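PDB 4R85: cytosine deaminase from Klebsiella pneumoniae, which probably catalyses the hydrolytic deamination of cytosine and of 5-methylcytosine, the base bound here beside an iron(II) ion in an amidohydrolase-fold active site. Local coordinates for residues E54-L59 and D207-E212; S240-M245 and G289-A294; F267-T272 and V303-D308. All coordinates share one frame; numbering follows the deposited sequence.

Interaction 1. Residues E54-L59 and D207-E212. With FE2 (Fe (II) ion), chain H; 17E (5-methylcytosine), chain G.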
# COMPACT_ATOMS: atom_id res chain seq x y z
N GLU A 54 5.10 5.89 -15.88
CA GLU A 54 4.32 6.75 -15.01
C GLU A 54 3.45 7.60 -15.92
O GLU A 54 3.87 8.66 -16.35
CB GLU A 54 5.22 7.64 -14.16
CG GLU A 54 4.43 8.62 -13.29
CD GLU A 54 3.20 7.97 -12.66
OE1 GLU A 54 3.35 7.28 -11.63
OE2 GLU A 54 2.08 8.14 -13.21
N PRO A 55 2.24 7.12 -16.22
CA PRO A 55 1.42 7.77 -17.25
C PRO A 55 0.64 8.97 -16.74
O PRO A 55 -0.10 9.56 -17.53
CB PRO A 55 0.44 6.66 -17.65
CG PRO A 55 0.26 5.87 -16.37
CD PRO A 55 1.61 5.91 -15.68
N HIS A 56 0.77 9.31 -15.46
CA HIS A 56 0.03 10.43 -14.90
C HIS A 56 0.64 10.93 -13.60
O HIS A 56 0.46 10.33 -12.53
CB HIS A 56 -1.43 10.02 -14.66
CG HIS A 56 -2.33 11.16 -14.32
ND1 HIS A 56 -3.50 11.41 -15.00
CD2 HIS A 56 -2.24 12.11 -13.35
CE1 HIS A 56 -4.09 12.47 -14.48
NE2 HIS A 56 -3.34 12.92 -13.49
N ILE A 57 1.34 12.05 -13.69
CA ILE A 57 1.95 12.69 -12.52
C ILE A 57 1.92 14.19 -12.75
O ILE A 57 1.86 14.63 -13.90
CB ILE A 57 3.40 12.18 -12.31
CG1 ILE A 57 3.99 12.71 -11.01
CG2 ILE A 57 4.27 12.50 -13.54
CD1 ILE A 57 5.16 11.85 -10.49
N HIS A 58 1.92 14.98 -11.67
CA HIS A 58 1.95 16.44 -11.78
C HIS A 58 3.31 16.96 -11.36
O HIS A 58 3.50 17.33 -10.19
CB HIS A 58 0.88 17.08 -10.89
CG HIS A 58 -0.52 16.71 -11.26
ND1 HIS A 58 -1.37 17.58 -11.90
CD2 HIS A 58 -1.23 15.57 -11.07
CE1 HIS A 58 -2.54 17.00 -12.09
NE2 HIS A 58 -2.48 15.78 -11.60
N LEU A 59 4.24 17.00 -12.30
CA LEU A 59 5.61 17.44 -12.01
C LEU A 59 5.73 18.92 -11.67
O LEU A 59 6.68 19.32 -11.01
CB LEU A 59 6.56 17.09 -13.16
CG LEU A 59 6.83 15.60 -13.33
CD1 LEU A 59 7.80 15.37 -14.48
CD2 LEU A 59 7.36 15.02 -12.02
N ASP A 207 -5.67 13.82 -22.72
CA ASP A 207 -5.74 13.15 -21.41
C ASP A 207 -6.43 14.07 -20.41
O ASP A 207 -5.86 15.07 -19.99
CB ASP A 207 -4.34 12.82 -20.90
CG ASP A 207 -4.36 11.83 -19.75
OD1 ASP A 207 -3.43 10.98 -19.69
OD2 ASP A 207 -5.28 11.88 -18.92
N VAL A 208 -7.66 13.71 -20.04
CA VAL A 208 -8.54 14.61 -19.30
C VAL A 208 -8.78 14.12 -17.87
O VAL A 208 -9.03 12.94 -17.65
CB VAL A 208 -9.90 14.72 -20.03
CG1 VAL A 208 -10.93 15.44 -19.18
CG2 VAL A 208 -9.73 15.42 -21.38
N HIS A 209 -8.69 15.05 -16.92
CA HIS A 209 -9.14 14.81 -15.54
C HIS A 209 -10.65 14.78 -15.58
O HIS A 209 -11.30 15.81 -15.63
CB HIS A 209 -8.67 15.93 -14.61
CG HIS A 209 -7.25 15.77 -14.15
ND1 HIS A 209 -6.18 15.83 -15.02
CD2 HIS A 209 -6.73 15.54 -12.93
CE1 HIS A 209 -5.06 15.65 -14.35
NE2 HIS A 209 -5.37 15.47 -13.08
N CYS A 210 -11.22 13.59 -15.58
CA CYS A 210 -12.57 13.50 -16.11
C CYS A 210 -13.70 13.71 -15.09
O CYS A 210 -14.48 14.64 -15.21
CB CYS A 210 -12.73 12.21 -16.90
SG CYS A 210 -14.16 12.32 -17.91
N ASP A 211 -13.80 12.83 -14.12
CA ASP A 211 -14.85 12.98 -13.12
C ASP A 211 -14.26 12.67 -11.75
O ASP A 211 -14.61 11.67 -11.11
CB ASP A 211 -16.03 12.03 -13.44
CG ASP A 211 -16.80 12.45 -14.70
OD1 ASP A 211 -16.76 11.71 -15.71
OD2 ASP A 211 -17.47 13.51 -14.68
N GLU A 212 -13.34 13.53 -11.30
CA GLU A 212 -12.58 13.26 -10.08
C GLU A 212 -13.37 13.77 -8.88
O GLU A 212 -12.97 14.72 -8.20
CB GLU A 212 -11.18 13.89 -10.13
CG GLU A 212 -10.26 13.37 -9.01
CD GLU A 212 -8.86 13.98 -8.99
OE1 GLU A 212 -8.03 13.51 -8.19
OE2 GLU A 212 -8.59 14.93 -9.76
FE FE2 H . -4.06 14.08 -11.70
N1 17E G . -5.24 18.60 -9.57
C2 17E G . -6.35 17.89 -9.73
O2 17E G . -7.46 18.50 -10.26
N3 17E G . -6.42 16.59 -9.41
C4 17E G . -5.35 15.97 -8.89
N4 17E G . -5.44 14.59 -8.54
C5 17E G . -4.16 16.67 -8.69
C6 17E G . -4.14 18.01 -9.05
CM5 17E G . -2.96 15.99 -8.11
O HOH W 1 -2.14 11.30 -17.44
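His56 and His209 reach one iron(II) ion by different first torsions: CG of His56 stands anti to its backbone N (chi1 -170°), while CG of His209, like that of His58, lies anti to the carbonyl carbon. All three rings bind the metal through NE2, at 2.3 Å from His56 NE2 and 2.4 Å from His209 NE2; no direct hydrogen bond links the segments, which are joined by the shared metal and one bridging water. His56 NE2 and His58 NE2 each come to 3.3 Å from His209 NE2, close because they share the ion and not because they are hydrogen-bonded. The rings of His58 and His209 meet tip to tip, rim against rim with planes at 63°, whereas His56 is set obliquely to His209.

5-Methylcytosine lies beside the metal. Its methyl CM5 rests over one face of His58, offset toward the rim and 3.5 Å from CD2. The extended chain of Glu212 carries its carboxylate to the base: OE1 accepts a hydrogen bond from ligand N4, and OE2 lies 2.8 Å from ligand N3. Away from the base, a water donates to both Pro55 O and Asp207 OD1, its oxygen 2.6 Å from Asp207 OD1. Ser240 OG is bonded to both His56 ND1 and Asp207 OD2, a second shell which, with the metal at NE2, sets the rotation of the His56 ring; Arg115 forms a salt bridge with Asp207. The strand segments stay about 10 Å apart at 41°, facing each other across the barrel. A His-X-His pair at the first barrel strand, with a histidine from the fifth opposite it, is part of the metal-binding signature of the amidohydrolase TIM barrel, completed here by His241 and Asp308.

Interaction 2. Residues S240-M245 and G289-A294. With FE2 (Fe (II) ion), chain H.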
# COMPACT_ATOMS: atom_id res chain seq x y z
N SER A 240 -8.59 10.20 -17.24
CA SER A 240 -7.93 9.98 -15.97
C SER A 240 -8.91 10.28 -14.84
O SER A 240 -9.80 11.10 -15.01
CB SER A 240 -6.70 10.89 -15.84
OG SER A 240 -5.65 10.50 -16.72
N HIS A 241 -8.76 9.59 -13.71
CA HIS A 241 -9.55 9.90 -12.51
C HIS A 241 -11.04 9.87 -12.75
O HIS A 241 -11.74 10.85 -12.47
CB HIS A 241 -9.30 11.33 -12.01
CG HIS A 241 -7.90 11.62 -11.58
ND1 HIS A 241 -7.33 11.05 -10.46
CD2 HIS A 241 -6.98 12.48 -12.08
CE1 HIS A 241 -6.11 11.54 -10.30
NE2 HIS A 241 -5.87 12.40 -11.27
N THR A 242 -11.55 8.78 -13.28
CA THR A 242 -12.98 8.65 -13.44
C THR A 242 -13.59 8.16 -12.13
O THR A 242 -14.32 7.18 -12.12
CB THR A 242 -13.30 7.69 -14.61
OG1 THR A 242 -12.58 6.46 -14.45
CG2 THR A 242 -12.86 8.34 -15.92
N CYS A 243 -13.27 8.85 -11.03
CA CYS A 243 -13.69 8.42 -9.69
C CYS A 243 -15.21 8.28 -9.55
O CYS A 243 -15.70 7.37 -8.87
CB CYS A 243 -13.17 9.39 -8.63
SG CYS A 243 -11.36 9.57 -8.67
N ALA A 244 -15.94 9.19 -10.18
CA ALA A 244 -17.41 9.13 -10.13
C ALA A 244 -17.96 7.79 -10.63
O ALA A 244 -19.03 7.35 -10.19
CB ALA A 244 -18.01 10.29 -10.92
N MET A 245 -17.26 7.13 -11.55
CA MET A 245 -17.74 5.84 -12.03
C MET A 245 -17.87 4.84 -10.88
O MET A 245 -18.76 4.00 -10.87
CB MET A 245 -16.84 5.27 -13.14
CG MET A 245 -17.46 4.05 -13.80
SD MET A 245 -16.23 3.06 -14.68
CE MET A 245 -15.64 4.28 -15.82
N GLY A 289 -14.19 5.17 -3.60
CA GLY A 289 -14.09 6.27 -4.54
C GLY A 289 -13.15 6.08 -5.71
O GLY A 289 -12.72 7.05 -6.34
N VAL A 290 -12.83 4.82 -6.03
CA VAL A 290 -11.95 4.52 -7.14
C VAL A 290 -12.79 4.00 -8.30
O VAL A 290 -13.83 3.39 -8.09
CB VAL A 290 -10.88 3.49 -6.70
CG1 VAL A 290 -10.04 3.01 -7.86
CG2 VAL A 290 -9.99 4.10 -5.61
N THR A 291 -12.36 4.28 -9.53
CA THR A 291 -13.08 3.83 -10.72
C THR A 291 -13.15 2.28 -10.80
O THR A 291 -12.53 1.56 -10.00
CB THR A 291 -12.44 4.44 -12.00
OG1 THR A 291 -13.33 4.26 -13.11
CG2 THR A 291 -11.08 3.81 -12.30
N ARG A 292 -13.91 1.77 -11.76
CA ARG A 292 -14.18 0.32 -11.80
C ARG A 292 -13.11 -0.40 -12.62
O ARG A 292 -13.40 -0.92 -13.70
CB ARG A 292 -15.57 0.05 -12.37
CG ARG A 292 -16.68 0.81 -11.66
CD ARG A 292 -18.05 0.31 -12.11
NE ARG A 292 -19.12 1.13 -11.53
CZ ARG A 292 -20.41 0.81 -11.53
NH1 ARG A 292 -21.29 1.64 -10.98
NH2 ARG A 292 -20.83 -0.32 -12.07
N VAL A 293 -11.89 -0.40 -12.11
CA VAL A 293 -10.73 -0.89 -12.83
C VAL A 293 -10.86 -2.35 -13.26
O VAL A 293 -10.59 -2.70 -14.42
CB VAL A 293 -9.45 -0.75 -11.97
CG1 VAL A 293 -8.25 -1.41 -12.67
CG2 VAL A 293 -9.16 0.73 -11.65
N ALA A 294 -11.26 -3.22 -12.34
CA ALA A 294 -11.36 -4.64 -12.68
C ALA A 294 -12.40 -4.87 -13.78
O ALA A 294 -12.21 -5.66 -14.70
CB ALA A 294 -11.70 -5.46 -11.45
FE FE2 H . -4.06 14.08 -11.70
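Met245 packs over Thr291 and Arg292 by a chain that bends only near its tip. Its CB lies 3.7 Å from Thr291 OG1; CG, anti to the backbone N, comes up to Arg292 CG; SD touches Arg292 CG and also Thr291 OG1, with Met245 SD 3.5 Å from Thr291 OG1; and CE, turned back at chi3 (-60°), again meets that hydroxyl. Cys253, Phe257 and Leu260 of helix 250-263 also touch this side chain.

Beside it, Thr291 OG1 donates a hydrogen bond of 2.7 Å to Thr242 OG1. Thr242 centres an inverse gamma turn, directly after the iron ligand His241. Farther along, in the 3-10 segment, Arg292 holds Met245 O: its chain runs extended from CG to NE, and NE donates to Met245 O at 3.0 Å with an N-H...O angle of 156°. This carbonyl oxygen lies near the guanidinium plane, but NE stands above the carbonyl plane, 41° out of it. A weak second bond comes from NH1, whose stronger partner is Asn250 OD1, and the guanidinium makes a cation-pi contact with Trp284 of the second subunit. Cys243 CB packs 3.3 Å from Gly289 O, a buried carbonyl oxygen with no polar partner in the model.

The contact thus joins the loop following barrel strand 237-240 to the turn leading into helix 293-298. Its chemistry is mixed: a hydroxyl pair and a backbone carbonyl held by a guanidinium, flanked by a thioether, imply a directional grip on the segment just beyond a metal ligand, and the arginine's charge may serve both this carbonyl and Trp284 of the second subunit.

Interaction 3. Residues F267-T272 and V303-D308. With FE2 (Fe (II) ion), chain H; 17E (5-methylcytosine), chain G.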
# COMPACT_ATOMS: atom_id res chain seq x y z
N PHE A 267 -8.00 4.39 -19.92
CA PHE A 267 -8.32 4.86 -18.58
C PHE A 267 -7.09 4.82 -17.68
O PHE A 267 -6.31 3.87 -17.73
CB PHE A 267 -9.43 4.00 -17.97
CG PHE A 267 -10.77 4.23 -18.60
CD1 PHE A 267 -11.73 5.00 -17.95
CD2 PHE A 267 -11.06 3.71 -19.86
CE1 PHE A 267 -12.96 5.22 -18.54
CE2 PHE A 267 -12.28 3.96 -20.45
CZ PHE A 267 -13.24 4.70 -19.79
N ILE A 268 -6.92 5.85 -16.87
CA ILE A 268 -5.87 5.82 -15.86
C ILE A 268 -6.50 5.96 -14.48
O ILE A 268 -7.36 6.82 -14.26
CB ILE A 268 -4.81 6.92 -16.10
CG1 ILE A 268 -4.05 6.64 -17.41
CG2 ILE A 268 -3.85 7.00 -14.92
CD1 ILE A 268 -3.10 7.76 -17.80
N SER A 269 -6.10 5.09 -13.55
CA SER A 269 -6.57 5.16 -12.17
C SER A 269 -5.38 5.46 -11.27
O SER A 269 -4.30 4.92 -11.47
CB SER A 269 -7.18 3.83 -11.76
OG SER A 269 -7.43 3.81 -10.36
N CYS A 270 -5.60 6.32 -10.26
CA CYS A 270 -4.56 6.67 -9.30
C CYS A 270 -5.03 6.28 -7.90
O CYS A 270 -5.50 7.12 -7.13
CB CYS A 270 -4.27 8.17 -9.34
SG CYS A 270 -3.76 8.78 -10.97
N PRO A 271 -4.91 4.98 -7.58
CA PRO A 271 -5.56 4.44 -6.37
C PRO A 271 -5.06 5.02 -5.05
O PRO A 271 -5.90 5.21 -4.17
CB PRO A 271 -5.26 2.93 -6.46
CG PRO A 271 -4.06 2.82 -7.35
CD PRO A 271 -4.22 3.93 -8.35
N THR A 272 -3.77 5.28 -4.88
CA THR A 272 -3.32 5.86 -3.62
C THR A 272 -3.86 7.28 -3.49
O THR A 272 -4.23 7.71 -2.40
CB THR A 272 -1.78 5.88 -3.45
OG1 THR A 272 -1.17 6.61 -4.52
CG2 THR A 272 -1.24 4.46 -3.42
N VAL A 303 -6.81 -0.17 -19.14
CA VAL A 303 -6.74 0.64 -17.91
C VAL A 303 -5.37 0.44 -17.27
O VAL A 303 -4.74 -0.61 -17.43
CB VAL A 303 -7.91 0.28 -16.94
CG1 VAL A 303 -7.85 -1.19 -16.53
CG2 VAL A 303 -7.93 1.19 -15.70
N CYS A 304 -4.87 1.45 -16.58
CA CYS A 304 -3.58 1.32 -15.91
C CYS A 304 -3.51 2.17 -14.64
O CYS A 304 -4.44 2.92 -14.36
CB CYS A 304 -2.45 1.68 -16.88
SG CYS A 304 -2.52 3.39 -17.44
N PHE A 305 -2.43 2.03 -13.88
CA PHE A 305 -2.28 2.74 -12.60
C PHE A 305 -1.20 3.80 -12.65
O PHE A 305 -0.21 3.66 -13.38
CB PHE A 305 -1.93 1.76 -11.48
CG PHE A 305 -3.03 0.82 -11.09
CD1 PHE A 305 -4.28 1.31 -10.75
CD2 PHE A 305 -2.81 -0.56 -11.07
CE1 PHE A 305 -5.31 0.44 -10.39
CE2 PHE A 305 -3.83 -1.44 -10.71
CZ PHE A 305 -5.08 -0.93 -10.37
N ALA A 306 -1.37 4.86 -11.86
CA ALA A 306 -0.41 5.95 -11.85
C ALA A 306 -0.27 6.55 -10.46
O ALA A 306 -1.16 6.41 -9.62
CB ALA A 306 -0.84 7.03 -12.83
N GLN A 307 0.85 7.22 -10.22
CA GLN A 307 1.11 7.84 -8.92
C GLN A 307 0.37 9.15 -8.68
O GLN A 307 -0.03 9.42 -7.56
CB GLN A 307 2.62 8.04 -8.71
CG GLN A 307 3.37 6.71 -8.63
CD GLN A 307 4.88 6.86 -8.63
OE1 GLN A 307 5.47 7.23 -7.62
NE2 GLN A 307 5.50 6.56 -9.76
N ASP A 308 0.21 9.96 -9.73
CA ASP A 308 -0.48 11.26 -9.65
C ASP A 308 0.37 12.34 -8.95
O ASP A 308 0.75 13.34 -9.57
CB ASP A 308 -1.86 11.12 -8.97
CG ASP A 308 -2.77 12.28 -9.27
OD1 ASP A 308 -3.63 12.63 -8.43
OD2 ASP A 308 -2.64 12.84 -10.36
FE FE2 H . -4.06 14.08 -11.70
N1 17E G . -5.24 18.60 -9.57
C2 17E G . -6.35 17.89 -9.73
O2 17E G . -7.46 18.50 -10.26
N3 17E G . -6.42 16.59 -9.41
C4 17E G . -5.35 15.97 -8.89
N4 17E G . -5.44 14.59 -8.54
C5 17E G . -4.16 16.67 -8.69
C6 17E G . -4.14 18.01 -9.05
CM5 17E G . -2.96 15.99 -8.11
O HOH W 2 -2.10 6.61 -7.09
O HOH W 3 -0.53 9.19 -4.82
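Asp308 CB packs 3.6 Å from Cys270 SG. With CG anti to the backbone N (chi1 -161°), the carboxylate turns to the metal and the base: OD2 binds the iron(II) ion at 2.3 Å, and OD1 accepts a hydrogen bond of 2.7 Å from N4 of 5-methylcytosine. Glu273 brings a second carboxylate close to OD1.

Behind this first shell, Ala306 CB touches both Ile268 CG2 and Cys270 SG, on the side touched by Pro55 and His56 of strand 47-57. Ile268 CG1 also meets Cys304 SG. These contacts sit on two neighbouring parallel strands, 266-269 and 303-305, the seventh and eighth of the amidohydrolase TIM barrel, with the metal-binding aspartate just beyond the end of the eighth. Their short axes run 4.7 Å apart at 28°, and Phe267 pairs with Val303, Ile268 with Cys304 and Ser269 with Phe305. Cys304 N donates to Phe267 O, Ser269 N to Cys304 O in a nearly straight bond (173°), and Ala306 N to Ser269 O.

On the other face, Pro271 crosses Phe305 at about a right angle, its CD 3.6 Å from ring atom CD1, while Ser269 O lies at the ring edge. Val293 of helix 293-298 covers Ser269, Val303 and Phe305 here. Farther out, two waters tie the start of helix 271-277 to the loop after the eighth strand: one donates to both Thr272 OG1 and Ala306 O, and the other accepts from Thr272 OG1 while donating to Gln307 O. Thr272 also packs on His331 of the second subunit.

Overall arrangement
From the N terminus, interaction 1 closes first: 54-59, on barrel strand 47-57 and the residues after it, meets 207-212 after a loop of 147 residues, joining opposite walls of the barrel. Interaction 2 opens only beyond it, tying the loop after strand 237-240 to the lead-in of helix 293-298. Interaction 3 opens inside that loop, at 267-272, and closes outside it, at 303-308, so the two cross. It sets strand 303-305 against strand 266-269; a probable backbone bond of His56 with Asp308, just beyond strand 303-305, links last strand to first, where the barrel closes. Ser240 connects interactions 1 and 2, and His241 probably bonds to Ile268 between interactions 2 and 3. All three converge on one iron(II) ion.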